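Local coordinates for general Secretion Pathway Protein (Vibrio vulnificus, PDB 4G54) that belongs to the type II secretion system and, with a peptidase C39-like and a putative peptidoglycan-binding domain in its periplasmic part, probably binds peptidoglycan, at residues Y38-Y43 with V93-D98; I147-Q152 with V203-P208; K156-E161 with Q180-M185; E161-T166 with M173-W178. All coordinates share one frame; numbering follows the deposited sequence.

Contact 1 of 4, residues Y38-Y43 with V93-D98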
# COMPACT_ATOMS: atom_id res chain seq x y z
N TYR A 38 1.55 -6.85 6.56
CA TYR A 38 2.22 -5.81 7.35
C TYR A 38 3.72 -6.11 7.50
O TYR A 38 4.53 -5.17 7.56
CB TYR A 38 1.65 -5.74 8.76
CG TYR A 38 0.45 -4.82 8.92
CD1 TYR A 38 -0.82 -5.32 9.05
CD2 TYR A 38 0.60 -3.40 8.91
CE1 TYR A 38 -1.96 -4.39 9.29
CE2 TYR A 38 -0.44 -2.55 9.04
CZ TYR A 38 -1.70 -3.03 9.28
OH TYR A 38 -2.74 -2.15 9.44
N LYS A 39 4.12 -7.36 7.54
CA LYS A 39 5.56 -7.61 7.68
C LYS A 39 6.34 -7.05 6.45
O LYS A 39 7.50 -6.64 6.56
CB LYS A 39 5.82 -9.09 7.73
CG LYS A 39 5.26 -9.80 8.90
CD LYS A 39 5.77 -11.30 8.92
CE LYS A 39 4.83 -12.12 9.75
NZ LYS A 39 5.19 -13.57 9.69
N LEU A 40 5.73 -7.10 5.24
CA LEU A 40 6.36 -6.56 4.04
C LEU A 40 6.61 -5.09 4.17
O LEU A 40 7.56 -4.58 3.57
CB LEU A 40 5.46 -6.77 2.80
CG LEU A 40 5.74 -7.95 1.93
CD1 LEU A 40 5.31 -9.07 2.71
CD2 LEU A 40 4.96 -7.88 0.60
N TRP A 41 5.77 -4.39 4.94
CA TRP A 41 6.00 -2.98 5.20
C TRP A 41 6.97 -2.76 6.38
O TRP A 41 7.32 -1.60 6.74
CB TRP A 41 4.65 -2.30 5.47
CG TRP A 41 3.77 -2.21 4.26
CD1 TRP A 41 2.84 -3.06 3.90
CD2 TRP A 41 3.77 -1.15 3.30
NE1 TRP A 41 2.20 -2.65 2.73
CE2 TRP A 41 2.76 -1.45 2.35
CE3 TRP A 41 4.53 0.02 3.17
CZ2 TRP A 41 2.47 -0.56 1.23
CZ3 TRP A 41 4.25 0.88 2.09
CH2 TRP A 41 3.27 0.55 1.14
N GLY A 42 7.47 -3.84 6.98
CA GLY A 42 8.40 -3.72 8.11
C GLY A 42 7.78 -3.69 9.50
O GLY A 42 8.52 -3.36 10.49
N TYR A 43 6.47 -3.98 9.61
CA TYR A 43 5.77 -3.80 10.85
C TYR A 43 5.24 -5.09 11.45
O TYR A 43 4.78 -5.98 10.74
CB TYR A 43 4.60 -2.85 10.69
CG TYR A 43 5.12 -1.46 10.39
CD1 TYR A 43 5.80 -0.72 11.38
CD2 TYR A 43 4.95 -0.86 9.13
CE1 TYR A 43 6.28 0.58 11.12
CE2 TYR A 43 5.42 0.44 8.88
CZ TYR A 43 6.09 1.13 9.90
OH TYR A 43 6.66 2.38 9.73
N VAL A 93 -0.35 -13.15 -0.36
CA VAL A 93 0.18 -11.83 -0.68
C VAL A 93 0.62 -11.76 -2.10
O VAL A 93 1.41 -12.61 -2.56
CB VAL A 93 1.31 -11.41 0.30
CG1 VAL A 93 2.02 -10.15 -0.20
CG2 VAL A 93 0.70 -11.21 1.72
N LEU A 94 0.14 -10.73 -2.82
CA LEU A 94 0.69 -10.44 -4.17
C LEU A 94 1.81 -9.47 -3.96
O LEU A 94 1.62 -8.33 -3.50
CB LEU A 94 -0.42 -9.80 -5.05
CG LEU A 94 0.06 -9.29 -6.42
CD1 LEU A 94 0.38 -10.42 -7.30
CD2 LEU A 94 -1.09 -8.46 -7.06
N LEU A 95 3.03 -9.88 -4.36
CA LEU A 95 4.20 -9.03 -4.22
C LEU A 95 4.43 -8.27 -5.47
O LEU A 95 4.78 -7.07 -5.38
CB LEU A 95 5.48 -9.91 -3.87
CG LEU A 95 6.82 -9.21 -3.80
CD1 LEU A 95 6.86 -8.26 -2.60
CD2 LEU A 95 7.91 -10.32 -3.65
N GLU A 96 4.40 -8.94 -6.64
CA GLU A 96 4.53 -8.17 -7.89
C GLU A 96 3.72 -8.83 -8.99
O GLU A 96 3.33 -9.96 -8.87
CB GLU A 96 5.95 -7.98 -8.31
CG GLU A 96 6.71 -9.24 -8.45
CD GLU A 96 8.22 -8.90 -8.72
OE1 GLU A 96 9.10 -9.29 -7.96
OE2 GLU A 96 8.47 -8.18 -9.73
N VAL A 97 3.53 -8.09 -10.05
CA VAL A 97 2.60 -8.53 -11.10
C VAL A 97 3.03 -7.96 -12.42
O VAL A 97 3.48 -6.79 -12.49
CB VAL A 97 1.14 -8.09 -10.79
CG1 VAL A 97 1.00 -6.53 -10.49
CG2 VAL A 97 0.21 -8.51 -11.96
N ASP A 98 2.92 -8.78 -13.47
CA ASP A 98 3.14 -8.28 -14.86
C ASP A 98 2.10 -9.00 -15.74
O ASP A 98 1.32 -9.78 -15.20
CB ASP A 98 4.61 -8.39 -15.30
CG ASP A 98 5.07 -9.81 -15.57
OD1 ASP A 98 4.24 -10.69 -15.93
OD2 ASP A 98 6.31 -10.05 -15.53

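Contact 2 of 4, residues I147-Q152 with V203-P208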
# COMPACT_ATOMS: atom_id res chain seq x y z
N ILE A 147 3.02 19.34 6.67
CA ILE A 147 3.40 19.99 5.41
C ILE A 147 4.73 19.41 4.95
O ILE A 147 4.90 19.14 3.74
CB ILE A 147 3.51 21.48 5.59
CG1 ILE A 147 2.18 22.12 6.05
CG2 ILE A 147 3.95 22.11 4.26
CD1 ILE A 147 0.89 21.61 5.38
N GLU A 148 5.65 19.10 5.87
CA GLU A 148 6.90 18.50 5.46
C GLU A 148 6.66 17.15 4.85
O GLU A 148 7.32 16.74 3.86
CB GLU A 148 7.85 18.32 6.69
CG GLU A 148 8.03 19.59 7.47
CD GLU A 148 8.79 19.39 8.80
OE1 GLU A 148 9.01 18.25 9.27
OE2 GLU A 148 9.15 20.44 9.39
N VAL A 149 5.72 16.37 5.44
CA VAL A 149 5.39 15.10 4.85
C VAL A 149 4.70 15.16 3.46
O VAL A 149 5.10 14.44 2.55
CB VAL A 149 4.39 14.31 5.81
CG1 VAL A 149 3.85 13.05 5.14
CG2 VAL A 149 5.18 13.94 7.07
N LEU A 150 3.80 16.16 3.28
CA LEU A 150 3.22 16.48 1.96
C LEU A 150 4.33 16.77 0.92
O LEU A 150 4.33 16.17 -0.17
CB LEU A 150 2.23 17.69 2.12
CG LEU A 150 1.69 18.06 0.77
CD1 LEU A 150 0.98 16.97 0.00
CD2 LEU A 150 0.77 19.31 0.97
N ASP A 151 5.30 17.57 1.38
CA ASP A 151 6.38 18.04 0.48
C ASP A 151 7.15 16.73 0.05
O ASP A 151 7.44 16.52 -1.17
CB ASP A 151 7.19 19.01 1.28
CG ASP A 151 8.42 19.61 0.53
OD1 ASP A 151 8.35 19.80 -0.71
OD2 ASP A 151 9.43 19.85 1.27
N GLN A 152 7.47 15.86 1.00
CA GLN A 152 8.25 14.70 0.68
C GLN A 152 7.47 13.74 -0.22
O GLN A 152 8.09 13.16 -1.18
CB GLN A 152 8.64 13.95 1.99
CG GLN A 152 9.60 14.84 2.79
CD GLN A 152 11.04 14.95 2.16
OE1 GLN A 152 11.49 14.06 1.40
NE2 GLN A 152 11.76 16.09 2.49
N VAL A 203 2.20 6.53 -3.35
CA VAL A 203 3.61 6.53 -2.86
C VAL A 203 3.62 6.57 -1.34
O VAL A 203 2.67 7.01 -0.70
CB VAL A 203 4.47 7.76 -3.40
CG1 VAL A 203 4.69 7.68 -4.94
CG2 VAL A 203 3.83 9.05 -3.01
N SER A 204 4.76 6.12 -0.76
CA SER A 204 4.90 6.16 0.69
C SER A 204 6.28 6.75 1.01
O SER A 204 7.21 6.66 0.18
CB SER A 204 4.94 4.72 1.25
OG SER A 204 3.88 3.91 0.68
N LEU A 205 6.42 7.19 2.26
CA LEU A 205 7.79 7.72 2.68
C LEU A 205 8.86 6.62 2.71
O LEU A 205 10.03 6.93 2.44
CB LEU A 205 7.72 8.33 4.08
CG LEU A 205 6.77 9.54 4.27
CD1 LEU A 205 6.68 9.99 5.75
CD2 LEU A 205 7.17 10.75 3.36
N SER A 206 8.48 5.39 3.04
CA SER A 206 9.42 4.27 2.81
C SER A 206 8.64 3.07 2.31
O SER A 206 7.49 2.85 2.72
CB SER A 206 10.29 3.92 4.04
OG SER A 206 11.48 3.12 3.66
N GLU A 207 9.32 2.30 1.46
CA GLU A 207 8.68 1.16 0.79
C GLU A 207 9.62 -0.03 0.96
O GLU A 207 10.32 -0.47 0.04
CB GLU A 207 8.42 1.54 -0.68
CG GLU A 207 7.70 2.92 -0.80
CD GLU A 207 7.31 3.27 -2.23
OE1 GLU A 207 8.10 2.87 -3.12
OE2 GLU A 207 6.26 3.95 -2.43
N PRO A 208 9.74 -0.51 2.22
CA PRO A 208 10.68 -1.58 2.42
C PRO A 208 10.38 -2.81 1.62
O PRO A 208 11.26 -3.67 1.46
CB PRO A 208 10.70 -1.81 3.96
CG PRO A 208 9.65 -0.92 4.46
CD PRO A 208 8.92 -0.26 3.41

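Contact 3 of 4, residues K156-E161 with Q180-M185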
# COMPACT_ATOMS: atom_id res chain seq x y z
N LYS A 156 8.24 12.51 -4.15
CA LYS A 156 8.37 11.11 -4.52
C LYS A 156 7.44 10.77 -5.72
O LYS A 156 7.82 9.98 -6.64
CB LYS A 156 7.99 10.22 -3.30
CG LYS A 156 8.21 8.72 -3.53
CD LYS A 156 9.61 8.24 -3.08
CE LYS A 156 9.62 7.69 -1.63
NZ LYS A 156 9.57 6.18 -1.43
N ALA A 157 6.20 11.26 -5.72
CA ALA A 157 5.29 10.97 -6.77
C ALA A 157 5.70 11.60 -8.09
O ALA A 157 5.62 10.94 -9.15
CB ALA A 157 3.94 11.45 -6.39
N LEU A 158 6.23 12.82 -8.00
CA LEU A 158 6.61 13.54 -9.20
C LEU A 158 8.02 13.18 -9.68
O LEU A 158 8.46 13.65 -10.73
CB LEU A 158 6.52 15.08 -8.99
CG LEU A 158 5.11 15.56 -8.64
CD1 LEU A 158 5.22 17.07 -8.48
CD2 LEU A 158 4.09 15.30 -9.77
N ASN A 159 8.73 12.37 -8.87
CA ASN A 159 10.10 12.02 -9.17
C ASN A 159 11.00 13.23 -9.32
O ASN A 159 11.85 13.29 -10.30
CB ASN A 159 10.20 11.07 -10.34
CG ASN A 159 11.06 9.95 -9.99
OD1 ASN A 159 10.54 8.87 -9.63
ND2 ASN A 159 12.37 10.20 -9.89
N ASP A 160 10.86 14.15 -8.36
CA ASP A 160 11.75 15.34 -8.44
C ASP A 160 12.15 15.75 -7.03
O ASP A 160 12.21 14.87 -6.11
CB ASP A 160 11.03 16.45 -9.22
CG ASP A 160 9.77 16.88 -8.57
OD1 ASP A 160 9.46 16.42 -7.44
OD2 ASP A 160 9.04 17.69 -9.23
N GLU A 161 12.50 17.01 -6.82
CA GLU A 161 13.09 17.38 -5.50
C GLU A 161 12.09 18.05 -4.60
O GLU A 161 11.27 18.85 -5.05
CB GLU A 161 14.29 18.34 -5.76
CG GLU A 161 15.40 17.65 -6.58
CD GLU A 161 16.03 16.53 -5.78
OE1 GLU A 161 16.24 16.74 -4.57
OE2 GLU A 161 16.26 15.41 -6.31
N GLN A 180 -2.11 17.32 -9.27
CA GLN A 180 -3.56 17.28 -9.63
C GLN A 180 -3.77 17.15 -11.15
O GLN A 180 -4.55 16.28 -11.60
CB GLN A 180 -4.32 18.50 -9.11
CG GLN A 180 -4.44 18.35 -7.54
CD GLN A 180 -4.94 19.69 -6.96
OE1 GLN A 180 -4.58 20.77 -7.41
NE2 GLN A 180 -5.59 19.61 -5.80
N ARG A 181 -3.02 17.95 -11.94
CA ARG A 181 -3.20 17.89 -13.41
C ARG A 181 -2.72 16.55 -13.98
O ARG A 181 -3.46 15.89 -14.77
CB ARG A 181 -2.38 19.03 -14.04
CG ARG A 181 -2.37 18.89 -15.57
CD ARG A 181 -2.35 20.24 -16.12
NE ARG A 181 -2.99 20.07 -17.40
CZ ARG A 181 -3.37 21.04 -18.19
NH1 ARG A 181 -3.18 22.29 -17.79
NH2 ARG A 181 -3.97 20.73 -19.37
N TRP A 182 -1.58 16.07 -13.46
CA TRP A 182 -1.12 14.74 -13.88
C TRP A 182 -2.11 13.64 -13.59
O TRP A 182 -2.41 12.77 -14.49
CB TRP A 182 0.19 14.47 -13.17
CG TRP A 182 0.74 13.08 -13.36
CD1 TRP A 182 0.73 12.32 -14.50
CD2 TRP A 182 1.41 12.33 -12.36
NE1 TRP A 182 1.43 11.11 -14.27
CE2 TRP A 182 1.88 11.12 -12.98
CE3 TRP A 182 1.79 12.59 -11.06
CZ2 TRP A 182 2.57 10.11 -12.25
CZ3 TRP A 182 2.49 11.63 -10.36
CH2 TRP A 182 2.89 10.40 -10.97
N GLN A 183 -2.75 13.74 -12.41
CA GLN A 183 -3.73 12.70 -11.97
C GLN A 183 -5.19 12.97 -12.44
O GLN A 183 -6.11 12.30 -11.94
CB GLN A 183 -3.59 12.63 -10.43
CG GLN A 183 -2.23 12.00 -10.03
CD GLN A 183 -2.07 10.59 -10.56
OE1 GLN A 183 -1.01 10.33 -11.25
NE2 GLN A 183 -3.02 9.71 -10.42
N ALA A 184 -5.37 13.95 -13.31
CA ALA A 184 -6.71 14.25 -13.91
C ALA A 184 -7.71 14.60 -12.84
O ALA A 184 -8.88 14.10 -12.85
CB ALA A 184 -7.16 13.00 -14.73
N MET A 185 -7.33 15.46 -11.90
CA MET A 185 -8.19 15.88 -10.81
C MET A 185 -8.25 17.43 -10.89
O MET A 185 -7.33 18.08 -11.41
CB MET A 185 -7.54 15.45 -9.43
CG MET A 185 -7.37 13.89 -9.38
SD MET A 185 -6.85 13.33 -7.70
CE MET A 185 -6.68 14.69 -7.28

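Contact 4 of 4, residues E161-T166 with M173-W178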
# COMPACT_ATOMS: atom_id res chain seq x y z
N GLU A 161 12.50 17.01 -6.82
CA GLU A 161 13.09 17.38 -5.50
C GLU A 161 12.09 18.05 -4.60
O GLU A 161 11.27 18.85 -5.05
CB GLU A 161 14.29 18.34 -5.76
CG GLU A 161 15.40 17.65 -6.58
CD GLU A 161 16.03 16.53 -5.78
OE1 GLU A 161 16.24 16.74 -4.57
OE2 GLU A 161 16.26 15.41 -6.31
N PRO A 162 12.15 17.75 -3.28
CA PRO A 162 11.30 18.48 -2.35
C PRO A 162 11.75 19.89 -2.10
O PRO A 162 12.95 20.22 -2.43
CB PRO A 162 11.40 17.68 -1.05
CG PRO A 162 12.69 16.93 -1.14
CD PRO A 162 12.94 16.66 -2.65
N LEU A 163 10.83 20.74 -1.64
CA LEU A 163 11.18 22.10 -1.29
C LEU A 163 11.90 22.17 0.05
O LEU A 163 12.58 23.24 0.29
CB LEU A 163 9.92 23.00 -1.16
CG LEU A 163 9.11 23.00 -2.47
CD1 LEU A 163 7.96 23.93 -2.20
CD2 LEU A 163 9.93 23.58 -3.67
N LYS A 164 11.79 21.13 0.92
CA LYS A 164 12.27 21.24 2.35
C LYS A 164 11.54 22.38 3.03
O LYS A 164 12.16 23.25 3.68
CB LYS A 164 13.79 21.34 2.50
CG LYS A 164 14.41 20.10 1.80
CD LYS A 164 15.96 20.07 2.04
CE LYS A 164 16.66 19.24 0.94
NZ LYS A 164 18.19 19.16 1.17
N THR A 165 10.21 22.35 2.97
CA THR A 165 9.45 23.44 3.59
C THR A 165 8.56 22.86 4.70
O THR A 165 8.00 21.78 4.52
CB THR A 165 8.61 24.14 2.53
OG1 THR A 165 7.92 25.22 3.14
CG2 THR A 165 7.55 23.20 1.89
N THR A 166 8.37 23.65 5.79
CA THR A 166 7.40 23.37 6.78
C THR A 166 6.17 24.19 6.55
O THR A 166 5.16 24.04 7.25
CB THR A 166 8.01 23.87 8.17
OG1 THR A 166 9.22 23.14 8.34
CG2 THR A 166 7.08 23.53 9.30
N MET A 173 1.94 25.07 -3.39
CA MET A 173 0.61 25.07 -4.03
C MET A 173 0.74 24.74 -5.56
O MET A 173 -0.08 23.94 -6.07
CB MET A 173 -0.08 26.43 -3.80
CG MET A 173 -1.51 26.37 -4.24
SD MET A 173 -2.32 27.96 -3.72
CE MET A 173 -3.92 27.67 -4.53
N GLN A 174 1.74 25.33 -6.23
CA GLN A 174 1.94 25.03 -7.68
C GLN A 174 2.29 23.55 -7.82
O GLN A 174 1.91 22.94 -8.83
CB GLN A 174 3.09 25.93 -8.19
CG GLN A 174 2.61 27.36 -8.21
CD GLN A 174 2.67 27.93 -9.60
OE1 GLN A 174 1.68 27.92 -10.36
NE2 GLN A 174 3.87 28.33 -10.00
N ARG A 175 2.98 22.96 -6.85
CA ARG A 175 3.33 21.51 -6.96
C ARG A 175 2.14 20.61 -6.72
O ARG A 175 1.97 19.62 -7.41
CB ARG A 175 4.45 21.12 -5.97
CG ARG A 175 5.76 21.83 -6.48
CD ARG A 175 6.94 21.59 -5.47
NE ARG A 175 7.23 20.16 -5.27
CZ ARG A 175 7.74 19.34 -6.20
NH1 ARG A 175 8.06 19.72 -7.45
NH2 ARG A 175 7.92 18.05 -5.83
N VAL A 176 1.28 21.00 -5.77
CA VAL A 176 -0.03 20.30 -5.66
C VAL A 176 -0.81 20.35 -6.98
O VAL A 176 -1.35 19.32 -7.44
CB VAL A 176 -0.86 20.88 -4.52
CG1 VAL A 176 -2.28 20.27 -4.45
CG2 VAL A 176 -0.13 20.53 -3.21
N GLU A 177 -0.88 21.56 -7.58
CA GLU A 177 -1.57 21.62 -8.86
C GLU A 177 -0.96 20.75 -9.95
O GLU A 177 -1.70 20.18 -10.78
CB GLU A 177 -1.58 23.12 -9.35
CG GLU A 177 -2.39 24.04 -8.44
CD GLU A 177 -2.07 25.52 -8.58
OE1 GLU A 177 -1.43 25.95 -9.58
OE2 GLU A 177 -2.51 26.34 -7.70
N TRP A 178 0.38 20.66 -9.98
CA TRP A 178 1.03 19.83 -11.00
C TRP A 178 0.67 18.38 -10.79
O TRP A 178 0.38 17.67 -11.74
CB TRP A 178 2.57 20.05 -10.84
CG TRP A 178 3.38 19.59 -12.03
CD1 TRP A 178 3.85 18.30 -12.31
CD2 TRP A 178 3.82 20.43 -13.09
NE1 TRP A 178 4.59 18.33 -13.51
CE2 TRP A 178 4.55 19.61 -14.02
CE3 TRP A 178 3.62 21.81 -13.36
CZ2 TRP A 178 5.13 20.15 -15.16
CZ3 TRP A 178 4.20 22.35 -14.57
CH2 TRP A 178 4.90 21.49 -15.42

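Contact 1 of 4, residues Y38-Y43 with V93-D98
Leu40 drives one methyl, CD2, into the notch between two strand side chains. CD2 lies 3.7 Å from Leu95 CD1 and 3.8 Å from Val93 CG1, and these two touches make up the whole contact. Leu40 meets Val93 tip to tip, while the Leu95 side chain runs obliquely across it. Val93 CG1 is itself anti to its backbone N; in Leu95 CG takes that place (chi1 175°), and chi2 68° then turns CD1 to Leu40 CD2, although CB is not aimed at the helix. Leu94, between them, turns the other way, onto Leu72 of helix 69-73. All three touching residues are buried, and Leu105 of the neighbouring strand 101-105 adds another apolar wall for Leu40. Further out, a classic beta bulge, with Leu95 and Glu96 both facing Val103, interrupts the strand just where Leu95 takes part. Gly42, with positive phi, closes the helix in a Schellman motif: Tyr43 N bonds to Tyr38 O at 3.1 Å and Gly42 N to Lys39 O at 2.8 Å. The arrangement packs helix 30-40 on the antiparallel sheet that contains strand 88-97, consistent with the helix-on-sheet core of a peptidase C39-like fold.

Contact 2 of 4, residues I147-Q152 with V203-P208
Leu205 reaches from its loop to helix 145-158, meeting the helix at Val149 and Gln152. Its CB leaves the loop backbone without heading for the helix and serves as a stem. CG stands beside the backbone N and anti to the carbonyl carbon (chi1 -61°), which carries the branched end (CG, CD1, CD2) over to the helix. There the branches part: CD2 comes within 3.8 Å of Gln152 CB, and CD1 makes a looser approach, 4.2 Å, to Val149 CG1. Leu153, one residue further along the helix, also touches the leucine.

Gln152 offers Leu205 its aliphatic root rather than its amide: its first torsion takes CG off beside the backbone N, away from Leu205, and the bend at chi2 then sets the amide. Val149 presents the methyl that stands anti to its backbone N.

The loop has a polar brace of its own. Ser204 N donates to Glu207 OE2 at 3.1 Å, with an N-H...O angle of 145°; the N-H arrives on the anti side of the carboxylate, 22° from its plane. The other oxygen of Glu207 is in a salt bridge with Arg210, and Ser204 O receives a hydrogen bond from Lys156 NZ of the helix.

Between Leu205 and the helix, then, there is no hydrogen bond or ion pair. Three residues meet by van der Waals contact at an exposed edge of the putative peptidoglycan-binding domain, where the chain leaves helix 193-202. The apolar touches carry no directional preference, and the orientation of the loop probably owes more to the polar bonds of Ser204 and Glu207.

Contact 3 of 4, residues K156-E161 with Q180-M185
Leu158 and Trp182 have their CA atoms 9.1 Å apart, the nearest backbone approach of two helix ends that finish in the same way. Each helix closes with a Schellman motif whose C-prime residue has positive phi: Asn159 after helix 145-158, Ala184 after helix 170-182. The first holds Asp160 N to Ala155 O and, weakly, Asn159 N to Lys156 O at 3.4 Å. The second is tighter, with Met185 N 2.9 Å from Gln180 O and Ala184 N 3.1 Å from Arg181 O.

These two helices, with helix 193-202, make up the helical bundle of the putative peptidoglycan-binding domain, and the contact lies at its surface where both C-terminal ends come together. Helix 193-202 lies close behind: Leu199 touches Ala157, and Met202 touches Trp182.

One indole makes the whole contact. Trp182 CG lies anti to the backbone N (chi1 174°), which sends the indole out, and chi2 39° turns its six-membered ring to Ala157 and Leu158. Ala157 O approaches the CZ3-CH2 side of that ring obliquely, 3.3 Å from CH2 and 3.4 Å from CZ3, without a hydrogen bond. The methyl of Ala157 points toward the ring, and its CB sits 4.2 Å from CZ3. Leu158 joins from the neighbouring position: its side chain and the indole slide past each other in opposite directions, and CD2 touches, 3.8 Å from CE3. Leu158 also rests on Arg175 and Trp178 of the helix that bears the indole, while Ala157 has Phe179 and Val203 as further apolar neighbours.

Contact 4 of 4, residues E161-T166 with M173-W178
Arg175 reaches Glu161 and Leu163 by a bend late in its chain. CG is set beside the backbone N (chi1 -69°), CB through CD continue extended, and the bend at chi3 (58°) together with chi4 (67°) turns the guanidinium so that one face meets Glu161 O. Leu163 likewise has CG beside its own N and anti to the carbonyl carbon, which lays its branched end flank-on along Arg175 CD.

The two side chains slide past each other in opposite directions. Leu163 lies against the aliphatic part of Arg175: its CG and CD2 are both 4.0 Å from Arg175 CD, and its CD1 is 4.1 Å from the same carbon. Glu161 takes part through its backbone alone, for its CB points away from the helix. Its carbonyl O lies over one face of the guanidinium, 3.5 Å from NH2 and off toward the rim. The oxygen sits above the plane, where no N-H points, and no hydrogen bond forms; any attraction is probably a general electrostatic one.

The segment 161-166 belongs to the connection between helices 145-158 and 170-182 of the putative peptidoglycan-binding domain, and Arg175 braces that connection from the second helix. The strong partner of its charge is Asp160, immediately before the segment, whose carboxylate engages both NH2, in a salt bridge with OD1, and NH1, through OD2. This two-point grip fixes the guanidinium plane. Leu163 is flanked by Glu171 and Leu172 near the start of the same helix, and its N is bonded to Asp151 of helix 145-158.

How the contacts relate
Contacts 2, 3 and 4 cluster in the helical domain, their centres 10 to 13 Å apart, with contact 4 nested inside the chain loop of contact 3 and contact 3 inside that of contact 2. Contacts 3 and 4 share Glu161 and are tied by Asp160 OD1 to Arg175 NH2 at 2.8 Å. Lys156 NZ, 2.9 Å from Ser204 O, joins contact 3 to contact 2, and Asp151 OD1, 2.8 Å from Leu163 N, joins contact 2 to contact 4. Contact 1 lies in the peptidase C39-like domain, its centre about 18 Å from that of contact 2; the two touch where Trp41 packs on the 203-208 loop (Trp41 O to Pro208 CG 3.3 Å).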